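Local coordinates for protein leucine aminopeptidase A1, chloroplastic (Solanum lycopersicum, PDB 5D8N) that removes N-terminal amino acids, preferably leucine, from peptides as a magnesium-dependent homohexameric aminopeptidase of the M17 family, regulates wound signalling and also has chaperone activity, at residues K292-L297 with E348-V353; Q402-I407 with E493-L498; R437-A442 with V523-R528. The protein carries 1 engineered substitution. All coordinates share one frame; numbering follows the deposited sequence.

Contact 1. Residues K292-L297 with E348-V353; sequences KTKLAL and EVHFIV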
loop_
_atom_site.group_PDB
_atom_site.type_symbol
_atom_site.label_atom_id
_atom_site.label_comp_id
_atom_site.label_asym_id
_atom_site.label_seq_id
_atom_site.Cartn_x
_atom_site.Cartn_y
_atom_site.Cartn_z
ATOM N N LYS A 292 -52.496 11.286 -17.406
ATOM C CA LYS A 292 -51.138 10.785 -17.529
ATOM C C LYS A 292 -50.498 10.549 -16.161
ATOM O O LYS A 292 -50.588 11.384 -15.265
ATOM C CB LYS A 292 -50.307 11.741 -18.392
ATOM C CG LYS A 292 -50.860 11.894 -19.806
ATOM C CD LYS A 292 -50.099 12.944 -20.583
ATOM C CE LYS A 292 -50.740 13.295 -21.919
ATOM N NZ LYS A 292 -50.629 12.215 -22.945
ATOM N N THR A 293 -49.833 9.408 -16.016
ATOM C CA THR A 293 -48.991 9.122 -14.860
ATOM C C THR A 293 -47.677 9.888 -15.003
ATOM O O THR A 293 -47.063 9.847 -16.061
ATOM C CB THR A 293 -48.686 7.612 -14.799
ATOM O OG1 THR A 293 -49.917 6.907 -14.638
ATOM C CG2 THR A 293 -47.813 7.259 -13.598
ATOM N N LYS A 294 -47.262 10.605 -13.962
ATOM C CA LYS A 294 -46.075 11.461 -14.006
ATOM C C LYS A 294 -44.866 10.753 -13.419
ATOM O O LYS A 294 -44.847 10.362 -12.239
ATOM C CB LYS A 294 -46.325 12.772 -13.267
ATOM C CG LYS A 294 -47.378 13.635 -13.951
ATOM C CD LYS A 294 -47.700 14.917 -13.201
ATOM C CE LYS A 294 -46.515 15.882 -13.272
ATOM N NZ LYS A 294 -46.729 17.157 -12.525
ATOM N N LEU A 295 -43.863 10.543 -14.264
ATOM C CA LEU A 295 -42.655 9.791 -13.895
ATOM C C LEU A 295 -41.431 10.667 -14.122
ATOM O O LEU A 295 -41.405 11.483 -15.050
ATOM C CB LEU A 295 -42.560 8.529 -14.745
ATOM C CG LEU A 295 -43.823 7.669 -14.847
ATOM C CD1 LEU A 295 -43.620 6.588 -15.902
ATOM C CD2 LEU A 295 -44.163 7.028 -13.510
ATOM N N ALA A 296 -40.373 10.416 -13.356
ATOM C CA ALA A 296 -39.060 10.958 -13.659
ATOM C C ALA A 296 -37.980 9.884 -13.759
ATOM O O ALA A 296 -37.891 8.964 -12.952
ATOM C CB ALA A 296 -38.641 12.007 -12.626
ATOM N N LEU A 297 -37.026 10.167 -14.632
ATOM C CA LEU A 297 -35.830 9.357 -14.786
ATOM C C LEU A 297 -34.655 10.302 -14.596
ATOM O O LEU A 297 -34.485 11.239 -15.376
ATOM C CB LEU A 297 -35.786 8.746 -16.189
ATOM C CG LEU A 297 -36.952 7.823 -16.535
ATOM C CD1 LEU A 297 -36.849 7.362 -17.970
ATOM C CD2 LEU A 297 -36.911 6.621 -15.597
ATOM N N GLU A 348 -46.396 10.983 -18.592
ATOM C CA GLU A 348 -45.572 12.168 -18.715
ATOM C C GLU A 348 -44.247 11.818 -18.066
ATOM O O GLU A 348 -44.236 11.397 -16.916
ATOM C CB GLU A 348 -46.238 13.361 -18.026
ATOM C CG GLU A 348 -45.413 14.634 -17.964
ATOM C CD GLU A 348 -46.102 15.750 -17.181
ATOM O OE1 GLU A 348 -47.283 16.052 -17.447
ATOM O OE2 GLU A 348 -45.452 16.396 -16.336
ATOM N N VAL A 349 -43.152 11.935 -18.810
ATOM C CA VAL A 349 -41.849 11.486 -18.311
ATOM C C VAL A 349 -40.856 12.630 -18.319
ATOM O O VAL A 349 -40.566 13.227 -19.368
ATOM C CB VAL A 349 -41.254 10.340 -19.150
ATOM C CG1 VAL A 349 -39.980 9.814 -18.511
ATOM C CG2 VAL A 349 -42.234 9.185 -19.254
ATOM N N HIS A 350 -40.292 12.888 -17.147
ATOM C CA HIS A 350 -39.241 13.891 -17.017
ATOM C C HIS A 350 -37.871 13.227 -16.978
ATOM O O HIS A 350 -37.676 12.227 -16.272
ATOM C CB HIS A 350 -39.475 14.675 -15.735
ATOM C CG HIS A 350 -40.761 15.429 -15.741
ATOM N ND1 HIS A 350 -40.826 16.774 -16.012
ATOM C CD2 HIS A 350 -42.029 15.034 -15.495
ATOM C CE1 HIS A 350 -42.088 17.160 -16.021
ATOM N NE2 HIS A 350 -42.829 16.137 -15.639
ATOM N N PHE A 351 -36.996 13.667 -17.873
ATOM C CA PHE A 351 -35.635 13.154 -17.937
ATOM C C PHE A 351 -34.677 14.218 -17.411
ATOM O O PHE A 351 -34.619 15.327 -17.948
ATOM C CB PHE A 351 -35.245 12.791 -19.373
ATOM C CG PHE A 351 -36.229 11.932 -20.096
ATOM C CD1 PHE A 351 -37.397 12.478 -20.627
ATOM C CD2 PHE A 351 -36.027 10.574 -20.204
ATOM C CE1 PHE A 351 -38.276 11.673 -21.329
ATOM C CE2 PHE A 351 -36.953 9.746 -20.814
ATOM C CZ PHE A 351 -38.081 10.289 -21.382
ATOM N N ILE A 352 -33.964 13.906 -16.331
ATOM C CA ILE A 352 -33.203 14.911 -15.585
ATOM C C ILE A 352 -31.754 14.499 -15.353
ATOM O O ILE A 352 -31.503 13.395 -14.894
ATOM C CB ILE A 352 -33.908 15.178 -14.253
ATOM C CG1 ILE A 352 -35.250 15.868 -14.505
ATOM C CG2 ILE A 352 -33.047 16.039 -13.351
ATOM C CD1 ILE A 352 -36.223 15.734 -13.365
ATOM N N VAL A 353 -30.823 15.331 -15.812
ATOM C CA VAL A 353 -29.400 15.104 -15.645
ATOM C C VAL A 353 -28.692 16.386 -15.214
ATOM O O VAL A 353 -28.693 17.384 -15.942
ATOM C CB VAL A 353 -28.739 14.638 -16.947
ATOM C CG1 VAL A 353 -27.236 14.492 -16.750
ATOM C CG2 VAL A 353 -29.309 13.294 -17.389
#
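L297 and F351 meet on one face of a parallel strand pair, while K294, E348 and H350 line the other. Five backbone hydrogen bonds join the strands in the ladder expected of parallel neighbours, E348, H350 and I352 giving their N-H to T293, L295 and L297, and L295 and L297 giving theirs to E348 and H350. The shortest joins L297 N to H350 O at 2.7 Å.

L297 illustrates how a leucine in such a pair reaches two residues of the next strand. L297 CB lies 4.0 Å from H350 O. Anti to the carbonyl carbon (chi1 -61°), L297 CG comes within 4.1 Å of V349 CG1. At the tip, L297 CD1 divides its contact between V349 CG1 at 4.0 Å and F351 CE2 at 3.7 Å, and L297 CD2 turns to W525. V349 CG1 also sits over one face of the F351 ring, displaced toward its rim, so three apolar groups close together.

On the opposite face, H350 NE2 donates to the anti lone pair of E348 OE2 over 2.7 Å. K294 runs alongside E348, K294 CE 3.3 Å from E348 OE2; its ammonium stays beyond salt-bridge range and bonds instead to the backbone O of Q402. H350 ND1 is hydrogen-bonded to H281.

The pair belongs to the central sheet of the catalytic domain. Strand 278-284 flanks residues 348-353, and strand 406-411 flanks residues 292-297. Helices 327-342 and 519-527 pack on the face carrying L297 and F351.

Contact 2. Residues Q402-I407 with E493-L498; sequences QGVEKI and EKVQWL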
loop_
_atom_site.group_PDB
_atom_site.type_symbol
_atom_site.label_atom_id
_atom_site.label_comp_id
_atom_site.label_asym_id
_atom_site.label_seq_id
_atom_site.Cartn_x
_atom_site.Cartn_y
_atom_site.Cartn_z
ATOM N N GLN A 402 -41.046 18.696 -9.647
ATOM C CA GLN A 402 -41.876 18.651 -10.841
ATOM C C GLN A 402 -43.236 17.975 -10.564
ATOM O O GLN A 402 -44.061 17.818 -11.460
ATOM C CB GLN A 402 -41.138 17.924 -11.964
ATOM C CG GLN A 402 -39.794 18.508 -12.342
ATOM C CD GLN A 402 -39.780 20.031 -12.329
ATOM O OE1 GLN A 402 -39.169 20.683 -11.448
ATOM N NE2 GLN A 402 -40.406 20.601 -13.350
ATOM N N GLY A 403 -43.436 17.489 -9.345
ATOM C CA GLY A 403 -44.703 16.868 -9.006
ATOM C C GLY A 403 -44.883 15.480 -9.585
ATOM O O GLY A 403 -46.014 15.004 -9.722
ATOM N N VAL A 404 -43.786 14.747 -9.771
ATOM C CA VAL A 404 -43.921 13.372 -10.216
ATOM C C VAL A 404 -44.437 12.428 -9.128
ATOM O O VAL A 404 -44.260 12.658 -7.950
ATOM C CB VAL A 404 -42.624 12.856 -10.866
ATOM C CG1 VAL A 404 -42.283 13.726 -12.069
ATOM C CG2 VAL A 404 -41.479 12.844 -9.868
ATOM N N GLU A 405 -44.953 11.287 -9.546
ATOM C CA GLU A 405 -45.410 10.226 -8.657
ATOM C C GLU A 405 -44.302 9.172 -8.393
ATOM O O GLU A 405 -44.237 8.573 -7.327
ATOM C CB GLU A 405 -46.623 9.598 -9.351
ATOM C CG GLU A 405 -47.224 8.356 -8.715
ATOM C CD GLU A 405 -48.420 7.804 -9.489
ATOM O OE1 GLU A 405 -48.917 8.492 -10.410
ATOM O OE2 GLU A 405 -48.907 6.720 -9.108
ATOM N N LYS A 406 -43.437 8.910 -9.367
ATOM C CA LYS A 406 -42.414 7.879 -9.249
ATOM C C LYS A 406 -41.120 8.393 -9.885
ATOM O O LYS A 406 -41.148 8.976 -10.975
ATOM C CB LYS A 406 -42.866 6.590 -9.940
ATOM C CG LYS A 406 -44.200 6.022 -9.458
ATOM C CD LYS A 406 -44.596 4.771 -10.235
ATOM C CE LYS A 406 -46.003 4.298 -9.867
ATOM N NZ LYS A 406 -46.329 3.087 -10.676
ATOM N N ILE A 407 -39.995 8.078 -9.247
ATOM C CA ILE A 407 -38.658 8.374 -9.753
ATOM C C ILE A 407 -37.831 7.093 -9.806
ATOM O O ILE A 407 -37.717 6.378 -8.810
ATOM C CB ILE A 407 -37.930 9.369 -8.831
ATOM C CG1 ILE A 407 -38.742 10.657 -8.679
ATOM C CG2 ILE A 407 -36.559 9.701 -9.385
ATOM C CD1 ILE A 407 -38.190 11.588 -7.629
ATOM N N GLU A 493 -40.851 11.995 0.692
ATOM C CA GLU A 493 -41.370 10.710 1.134
ATOM C C GLU A 493 -42.649 10.270 0.423
ATOM O O GLU A 493 -42.918 9.082 0.293
ATOM C CB GLU A 493 -41.606 10.798 2.647
ATOM C CG GLU A 493 -42.146 9.536 3.314
ATOM C CD GLU A 493 -41.571 9.337 4.713
ATOM O OE1 GLU A 493 -41.742 10.248 5.554
ATOM O OE2 GLU A 493 -40.963 8.276 4.990
ATOM N N LYS A 494 -43.442 11.210 -0.061
ATOM C CA LYS A 494 -44.644 10.832 -0.779
ATOM C C LYS A 494 -44.356 10.382 -2.220
ATOM O O LYS A 494 -45.258 9.980 -2.941
ATOM C CB LYS A 494 -45.663 11.980 -0.755
ATOM C CG LYS A 494 -45.452 13.037 -1.837
ATOM C CD LYS A 494 -45.545 14.459 -1.271
ATOM C CE LYS A 494 -45.926 15.521 -2.302
ATOM N NZ LYS A 494 -44.938 15.575 -3.426
ATOM N N VAL A 495 -43.136 10.542 -2.700
ATOM C CA VAL A 495 -42.844 10.105 -4.064
ATOM C C VAL A 495 -42.270 8.695 -3.981
ATOM O O VAL A 495 -41.399 8.422 -3.165
ATOM C CB VAL A 495 -41.867 11.094 -4.716
ATOM C CG1 VAL A 495 -41.473 10.629 -6.100
ATOM C CG2 VAL A 495 -42.509 12.476 -4.807
ATOM N N GLN A 496 -42.696 7.794 -4.852
ATOM C CA GLN A 496 -42.039 6.486 -4.917
ATOM C C GLN A 496 -40.718 6.611 -5.672
ATOM O O GLN A 496 -40.627 7.332 -6.658
ATOM C CB GLN A 496 -42.908 5.472 -5.646
ATOM C CG GLN A 496 -44.263 5.228 -5.012
ATOM C CD GLN A 496 -44.949 4.020 -5.617
ATOM O OE1 GLN A 496 -44.450 3.401 -6.543
ATOM N NE2 GLN A 496 -46.147 3.747 -5.165
ATOM N N TRP A 497 -39.664 6.012 -5.142
ATOM C CA TRP A 497 -38.328 6.256 -5.654
ATOM C C TRP A 497 -37.481 5.005 -5.537
ATOM O O TRP A 497 -37.483 4.312 -4.518
ATOM C CB TRP A 497 -37.696 7.435 -4.935
ATOM C CG TRP A 497 -36.188 7.457 -5.014
ATOM C CD1 TRP A 497 -35.428 7.774 -6.114
ATOM C CD2 TRP A 497 -35.275 6.994 -4.017
ATOM N NE1 TRP A 497 -34.106 7.635 -5.825
ATOM C CE2 TRP A 497 -33.980 7.187 -4.533
ATOM C CE3 TRP A 497 -35.416 6.652 -2.675
ATOM C CZ2 TRP A 497 -32.832 6.949 -3.780
ATOM C CZ3 TRP A 497 -34.265 6.363 -1.942
ATOM C CH2 TRP A 497 -33.000 6.529 -2.493
ATOM N N LEU A 498 -36.810 4.699 -6.638
ATOM C CA LEU A 498 -35.821 3.631 -6.687
ATOM C C LEU A 498 -34.496 4.105 -7.278
ATOM O O LEU A 498 -34.452 4.791 -8.305
ATOM C CB LEU A 498 -36.347 2.458 -7.499
ATOM C CG LEU A 498 -35.463 1.207 -7.633
ATOM C CD1 LEU A 498 -36.379 0.014 -7.764
ATOM C CD2 LEU A 498 -34.555 1.257 -8.839
HETATM O O HOH W 1 -46.116 8.716 -5.303
#
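I407 touches both V495, just before the neighbouring parallel strand, and W497 within it. The backbone interaction comprises three hydrogen bonds: Q496 N to E405 O, I407 N to Q496 O at 2.8 Å, and L498 N to I407 O at 2.9 Å. CA-H...O contacts reinforce this short ladder, with K406 CA 3.2 Å from Q496 O and W497 CA approaching I407 O.

Water extends the polar link beyond the strands. One molecule donates to both E405 O and K494 O, so E405 O receives a water proton as well as the N-H of Q496.

The apolar interactions gather around I407. I407 CD1 lies 3.7 Å from V495 CG1, and I407 CG2, anti to the backbone N, lies 4.0 Å from W497 CD1. V404 CG2 adds a looser contact, 4.4 Å from V495 CG1.

On the face opposite I407 and W497, K406 and Q496 lie side by side. Q496 OE1 rests beside the lysine methylenes, 3.8 Å from K406 CE, while the extended chain carries the ammonium on to E438 and N529. The indole nitrogen W497 NE1 is similarly engaged outside the pair, by D409.

Strand 293-305 adjoins strand 406-411 in the sheet. Helix 388-401 packs against I407 and W497 through L396, whereas helix 433-446 lies on the side of Q496 and L498, meeting both through L435.

Contact 3. Residues R437-A442 with V523-R528; sequences REVVEA and VEWVLR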
loop_
_atom_site.group_PDB
_atom_site.type_symbol
_atom_site.label_atom_id
_atom_site.label_comp_id
_atom_site.label_asym_id
_atom_site.label_seq_id
_atom_site.Cartn_x
_atom_site.Cartn_y
_atom_site.Cartn_z
ATOM N N ARG A 437 -41.006 -4.184 -7.437
ATOM C CA ARG A 437 -41.649 -5.215 -8.240
ATOM C C ARG A 437 -41.823 -4.772 -9.693
ATOM O O ARG A 437 -41.566 -5.551 -10.611
ATOM C CB ARG A 437 -42.998 -5.636 -7.639
ATOM C CG ARG A 437 -43.719 -6.683 -8.478
ATOM C CD ARG A 437 -45.185 -6.885 -8.075
ATOM N NE ARG A 437 -45.832 -5.601 -7.820
ATOM C CZ ARG A 437 -46.178 -4.740 -8.768
ATOM N NH1 ARG A 437 -46.241 -5.107 -10.044
ATOM N NH2 ARG A 437 -46.471 -3.505 -8.404
ATOM N N GLU A 438 -42.233 -3.525 -9.905
ATOM C CA GLU A 438 -42.348 -2.976 -11.255
ATOM C C GLU A 438 -40.989 -3.048 -11.976
ATOM O O GLU A 438 -40.927 -3.360 -13.167
ATOM C CB GLU A 438 -42.794 -1.514 -11.232
ATOM C CG GLU A 438 -44.257 -1.221 -10.925
ATOM C CD GLU A 438 -44.566 0.278 -10.824
ATOM O OE1 GLU A 438 -43.843 1.150 -11.356
ATOM O OE2 GLU A 438 -45.513 0.631 -10.099
ATOM N N VAL A 439 -39.908 -2.701 -11.272
ATOM C CA VAL A 439 -38.595 -2.606 -11.912
ATOM C C VAL A 439 -38.044 -4.004 -12.189
ATOM O O VAL A 439 -37.554 -4.263 -13.287
ATOM C CB VAL A 439 -37.612 -1.729 -11.115
ATOM C CG1 VAL A 439 -36.193 -1.829 -11.661
ATOM C CG2 VAL A 439 -38.070 -0.279 -11.175
ATOM N N VAL A 440 -38.282 -4.928 -11.271
ATOM C CA VAL A 440 -37.911 -6.320 -11.496
ATOM C C VAL A 440 -38.660 -6.913 -12.698
ATOM O O VAL A 440 -38.063 -7.587 -13.542
ATOM C CB VAL A 440 -38.182 -7.175 -10.243
ATOM C CG1 VAL A 440 -38.135 -8.666 -10.572
ATOM C CG2 VAL A 440 -37.165 -6.864 -9.171
ATOM N N GLU A 441 -39.947 -6.606 -12.830
ATOM C CA GLU A 441 -40.707 -7.077 -13.989
ATOM C C GLU A 441 -40.242 -6.424 -15.295
ATOM O O GLU A 441 -40.168 -7.077 -16.335
ATOM C CB GLU A 441 -42.203 -6.859 -13.766
ATOM C CG GLU A 441 -42.812 -7.858 -12.772
ATOM C CD GLU A 441 -44.220 -7.505 -12.277
ATOM O OE1 GLU A 441 -44.831 -6.534 -12.786
ATOM O OE2 GLU A 441 -44.686 -8.151 -11.309
ATOM N N ALA A 442 -39.881 -5.146 -15.234
ATOM C CA ALA A 442 -39.409 -4.470 -16.442
ATOM C C ALA A 442 -38.097 -5.081 -16.921
ATOM O O ALA A 442 -37.912 -5.263 -18.118
ATOM C CB ALA A 442 -39.240 -2.981 -16.178
ATOM N N VAL A 523 -37.368 1.899 -20.621
ATOM C CA VAL A 523 -38.436 1.970 -21.600
ATOM C C VAL A 523 -39.566 1.021 -21.201
ATOM O O VAL A 523 -40.750 1.411 -21.246
ATOM C CB VAL A 523 -37.948 1.681 -23.030
ATOM C CG1 VAL A 523 -39.127 1.477 -23.984
ATOM C CG2 VAL A 523 -37.056 2.815 -23.502
ATOM N N GLU A 524 -39.215 -0.226 -20.889
ATOM C CA GLU A 524 -40.240 -1.184 -20.472
ATOM C C GLU A 524 -40.980 -0.658 -19.261
ATOM O O GLU A 524 -42.191 -0.827 -19.144
ATOM C CB GLU A 524 -39.664 -2.562 -20.159
ATOM C CG GLU A 524 -39.269 -3.356 -21.399
ATOM C CD GLU A 524 -40.457 -3.775 -22.272
ATOM O OE1 GLU A 524 -41.579 -3.936 -21.741
ATOM O OE2 GLU A 524 -40.213 -4.071 -23.463
ATOM N N TRP A 525 -40.257 -0.085 -18.307
ATOM C CA TRP A 525 -40.902 0.387 -17.094
ATOM C C TRP A 525 -41.898 1.510 -17.400
ATOM O O TRP A 525 -42.993 1.562 -16.852
ATOM C CB TRP A 525 -39.852 0.886 -16.095
ATOM C CG TRP A 525 -40.441 1.472 -14.843
ATOM C CD1 TRP A 525 -41.072 0.793 -13.840
ATOM C CD2 TRP A 525 -40.519 2.854 -14.503
ATOM N NE1 TRP A 525 -41.382 1.654 -12.818
ATOM C CE2 TRP A 525 -41.112 2.930 -13.226
ATOM C CE3 TRP A 525 -40.002 4.021 -15.077
ATOM C CZ2 TRP A 525 -41.233 4.130 -12.530
ATOM C CZ3 TRP A 525 -40.155 5.227 -14.403
ATOM C CH2 TRP A 525 -40.737 5.262 -13.123
ATOM N N VAL A 526 -41.485 2.482 -18.205
ATOM C CA VAL A 526 -42.389 3.567 -18.608
ATOM C C VAL A 526 -43.646 3.029 -19.278
ATOM O O VAL A 526 -44.755 3.457 -18.955
ATOM C CB VAL A 526 -41.682 4.580 -19.549
ATOM C CG1 VAL A 526 -42.664 5.546 -20.187
ATOM C CG2 VAL A 526 -40.639 5.348 -18.758
ATOM N N LEU A 527 -43.457 2.089 -20.203
ATOM C CA LEU A 527 -44.554 1.512 -20.957
ATOM C C LEU A 527 -45.519 0.691 -20.116
ATOM O O LEU A 527 -46.704 0.622 -20.435
ATOM C CB LEU A 527 -44.019 0.612 -22.054
ATOM C CG LEU A 527 -43.419 1.401 -23.222
ATOM C CD1 LEU A 527 -43.081 0.438 -24.349
ATOM C CD2 LEU A 527 -44.375 2.461 -23.720
ATOM N N ARG A 528 -45.033 0.111 -19.023
ATOM C CA ARG A 528 -45.882 -0.733 -18.194
ATOM C C ARG A 528 -46.580 0.125 -17.148
ATOM O O ARG A 528 -47.354 -0.370 -16.355
ATOM C CB ARG A 528 -45.059 -1.839 -17.537
ATOM C CG ARG A 528 -44.760 -2.978 -18.512
ATOM C CD ARG A 528 -43.479 -3.778 -18.241
ATOM N NE ARG A 528 -43.087 -4.512 -19.451
ATOM C CZ ARG A 528 -43.593 -5.690 -19.829
ATOM N NH1 ARG A 528 -44.343 -6.408 -18.995
ATOM N NH2 ARG A 528 -43.319 -6.175 -21.038
#
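W525 holds its CG anti to the backbone N (chi1 176°), and E438 holds its own anti to the carbonyl carbon; from these starting points the indole and the carboxylate of two helices meet. The E438 chain, extended beyond CG, ends with E438 OE1 2.9 Å from W525 NE1. That hydrogen bond is weak, its N-H...O angle only 127°, and the carboxylate and indole planes are turned 30° apart. E438 CB lies in the indole plane at its edge, 3.8 Å from W525 NE1, and V439 CG2 comes obliquely toward W525 CD1.

The contact packs helix 433-446 and the C-terminal helix 519-527 together against the sheet, V439 and W525 both also touching I408 of strand 406-411. The small side chain of A442 lets the helix backbones draw near. A442 CB sits 3.7 Å from W525 N and 3.9 Å from W525 CB, while E524 CB approaches A442 O at 3.8 Å. The end of E524 leads away from the other helix. There E524 OE1 receives both R528 NE, at 2.8 Å, and R528 NH2, a side-on salt bridge to one oxygen; OE2 is hydrogen-bonded to Y205. An alanine in place of E524 would probably leave the R528 guanidinium without this carboxylate and freer to turn, and the Y205 hydroxyl without its mate.

E438 divides its oxygens comparably, OE2 forming a salt bridge with K406. The lysine's charge would probably help keep E438 ionised, with D434 close by. The chemistry therefore implies that K406 supplies the stronger hold on this carboxylate and the bent indole bond a lesser one.

In the fold
From the N terminus, contact 1 is first to close: strand 293-305 leads through helix 327-342 to its parallel neighbour, strand 347-358. Contact 2 opens later, at 402-407, and before it closes at 493-498 the chain has entered helix 433-446, where contact 3 begins. Contact 3 closes near the C terminus, at 523-528, so contacts 2 and 3 cross while contact 1 precedes both. Strands 293-305 and 406-411 are neighbours, which makes contacts 1 and 2 successive parts of one sheet. Contact 3 lies against that sheet: W525 packs on L295, L297 and K406, thereby tying the C-terminal helix to strands of both other contacts.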